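Local coordinates for protein isatin hydrolase (Ralstonia solanacearum, PDB 5NMP) that hydrolyses isatin, probably by opening its lactam ring, with the help of a bound manganese ion, at residues 198-203 against 211-216. Numbering follows the deposited sequence.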
loop_
_atom_site.group_PDB
_atom_site.type_symbol
_atom_site.label_atom_id
_atom_site.label_comp_id
_atom_site.label_asym_id
_atom_site.label_seq_id
_atom_site.Cartn_x
_atom_site.Cartn_y
_atom_site.Cartn_z
ATOM N N THR A 198 14.881 -4.143 -11.230
ATOM C CA THR A 198 14.659 -5.295 -12.093
ATOM C C THR A 198 13.538 -6.183 -11.563
ATOM O O THR A 198 12.974 -5.920 -10.503
ATOM C CB THR A 198 15.942 -6.140 -12.242
ATOM O OG1 THR A 198 16.493 -6.405 -10.947
ATOM C CG2 THR A 198 16.974 -5.408 -13.079
ATOM N N ILE A 199 13.228 -7.237 -12.311
ATOM C CA ILE A 199 12.194 -8.193 -11.931
ATOM C C ILE A 199 12.764 -9.246 -10.973
ATOM O O ILE A 199 12.069 -10.172 -10.560
ATOM C CB ILE A 199 11.590 -8.882 -13.183
ATOM C CG1 ILE A 199 10.229 -9.516 -12.881
ATOM C CG2 ILE A 199 12.551 -9.924 -13.730
ATOM C CD1 ILE A 199 9.191 -8.554 -12.377
ATOM N N ASN A 200 14.034 -9.094 -10.613
ATOM C CA ASN A 200 14.690 -10.031 -9.703
ATOM C C ASN A 200 15.708 -9.307 -8.819
ATOM O O ASN A 200 16.484 -8.490 -9.312
ATOM C CB ASN A 200 15.367 -11.151 -10.501
ATOM C CG ASN A 200 15.770 -12.339 -9.637
ATOM O OD1 ASN A 200 15.829 -12.246 -8.410
ATOM N ND2 ASN A 200 16.064 -13.464 -10.283
ATOM N N THR A 201 15.705 -9.590 -7.517
ATOM C CA THR A 201 16.683 -8.970 -6.620
ATOM C C THR A 201 18.063 -9.558 -6.859
ATOM O O THR A 201 19.075 -8.915 -6.595
ATOM C CB THR A 201 16.326 -9.146 -5.130
ATOM O OG1 THR A 201 16.180 -10.540 -4.833
ATOM C CG2 THR A 201 15.040 -8.409 -4.791
ATOM N N ASP A 202 18.091 -10.789 -7.357
ATOM C CA ASP A 202 19.343 -11.454 -7.682
ATOM C C ASP A 202 19.761 -11.190 -9.115
ATOM O O ASP A 202 18.930 -10.873 -9.964
ATOM C CB ASP A 202 19.226 -12.959 -7.457
ATOM C CG ASP A 202 19.391 -13.340 -6.008
ATOM O OD1 ASP A 202 20.546 -13.348 -5.535
ATOM O OD2 ASP A 202 18.374 -13.635 -5.347
ATOM N N ALA A 203 21.058 -11.322 -9.377
ATOM C CA ALA A 203 21.561 -11.282 -10.741
ATOM C C ALA A 203 20.999 -12.474 -11.497
ATOM O O ALA A 203 20.940 -13.579 -10.964
ATOM C CB ALA A 203 23.077 -11.294 -10.758
ATOM N N LEU A 211 25.937 -21.276 -4.708
ATOM C CA LEU A 211 24.726 -21.019 -3.944
ATOM C C LEU A 211 23.795 -20.166 -4.798
ATOM O O LEU A 211 23.963 -18.952 -4.889
ATOM C CB LEU A 211 25.050 -20.332 -2.617
ATOM C CG LEU A 211 23.933 -20.305 -1.572
ATOM C CD1 LEU A 211 24.489 -20.593 -0.190
ATOM C CD2 LEU A 211 23.217 -18.971 -1.585
ATOM N N ALA A 212 22.826 -20.819 -5.434
ATOM C CA ALA A 212 21.941 -20.170 -6.398
ATOM C C ALA A 212 21.065 -19.092 -5.765
ATOM O O ALA A 212 20.492 -19.300 -4.694
ATOM C CB ALA A 212 21.071 -21.208 -7.084
ATOM N N TYR A 213 20.962 -17.952 -6.450
ATOM C CA TYR A 213 20.167 -16.814 -5.990
ATOM C C TYR A 213 20.475 -16.444 -4.544
ATOM O O TYR A 213 19.611 -16.565 -3.677
ATOM C CB TYR A 213 18.675 -17.114 -6.140
ATOM C CG TYR A 213 18.207 -17.187 -7.572
ATOM C CD1 TYR A 213 18.761 -16.369 -8.546
ATOM C CD2 TYR A 213 17.210 -18.074 -7.952
ATOM C CE1 TYR A 213 18.334 -16.429 -9.858
ATOM C CE2 TYR A 213 16.776 -18.143 -9.264
ATOM C CZ TYR A 213 17.342 -17.318 -10.211
ATOM O OH TYR A 213 16.914 -17.382 -11.519
ATOM N N PRO A 214 21.708 -15.984 -4.283
ATOM C CA PRO A 214 22.155 -15.734 -2.908
ATOM C C PRO A 214 21.323 -14.686 -2.170
ATOM O O PRO A 214 21.153 -14.797 -0.956
ATOM C CB PRO A 214 23.597 -15.246 -3.091
ATOM C CG PRO A 214 23.660 -14.747 -4.495
ATOM C CD PRO A 214 22.741 -15.633 -5.273
ATOM N N CYS A 215 20.809 -13.689 -2.883
ATOM C CA CYS A 215 20.054 -12.623 -2.235
ATOM C C CYS A 215 18.738 -13.161 -1.689
ATOM O O CYS A 215 18.420 -12.950 -0.525
ATOM C CB CYS A 215 19.802 -11.458 -3.196
ATOM S SG CYS A 215 19.193 -9.954 -2.398
ATOM N N HIS A 216 17.981 -13.864 -2.527
ATOM C CA HIS A 216 16.759 -14.524 -2.075
ATOM C C HIS A 216 17.027 -15.495 -0.926
ATOM O O HIS A 216 16.344 -15.461 0.097
ATOM C CB HIS A 216 16.087 -15.272 -3.228
ATOM C CG HIS A 216 15.194 -14.413 -4.066
ATOM N ND1 HIS A 216 15.646 -13.717 -5.166
ATOM C CD2 HIS A 216 13.872 -14.138 -3.964
ATOM C CE1 HIS A 216 14.641 -13.052 -5.706
ATOM N NE2 HIS A 216 13.553 -13.289 -4.996
#
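Asp202 meets the first turn of helix 214-221 with both carboxylate oxygens, which accept three N-H groups between them. Asp202 OD1 takes Cys215 N at 2.7 Å through its syn lone pair, and Asp202 OD2 takes His216 N at 2.9 Å, also syn. Because Asp202 OD2 still has its anti lone pair, it accepts His216 ND1 as well, at 2.7 Å; the oxygen lies only 11° out of the imidazole plane, and carboxylate and ring are nearly coplanar, 28° apart. Chi1 of -81° sets Asp202 CG beside its own backbone N and anti to the carbonyl carbon, and from there the carboxylate reaches the N-H groups of the first helical turn, which have no acceptor one turn back within the helix. The carboxylate thus accepts the backbone N-H groups of Cys215 and His216 from the loop between strand 193-195 and the helix, while Tyr213 holds the N-cap position itself; its bond to ND1 is a His-carboxylate hydrogen bond. With ND1 held by Asp202, NE2 of His216 hydrogen-bonds a bound succinate, probably from the crystallisation liquor, in a pocket close to the manganese ion and its ligand Asp82. Asn200 OD1 sits at the edge of the same ring, in plane, 3.1 Å from His216 CE1, and also accepts Asp202 N in an Asx turn, with that donor above the amide plane. Thr201 OG1 approaches His216 CE1 obliquely, also at 3.1 Å. Tyr213 lays CD1 against Asp202 CB at 3.6 Å, and the Tyr213 and Asn200 side chains cross at about a right angle, Asn200 ND2 lying nearest Tyr213 CE1.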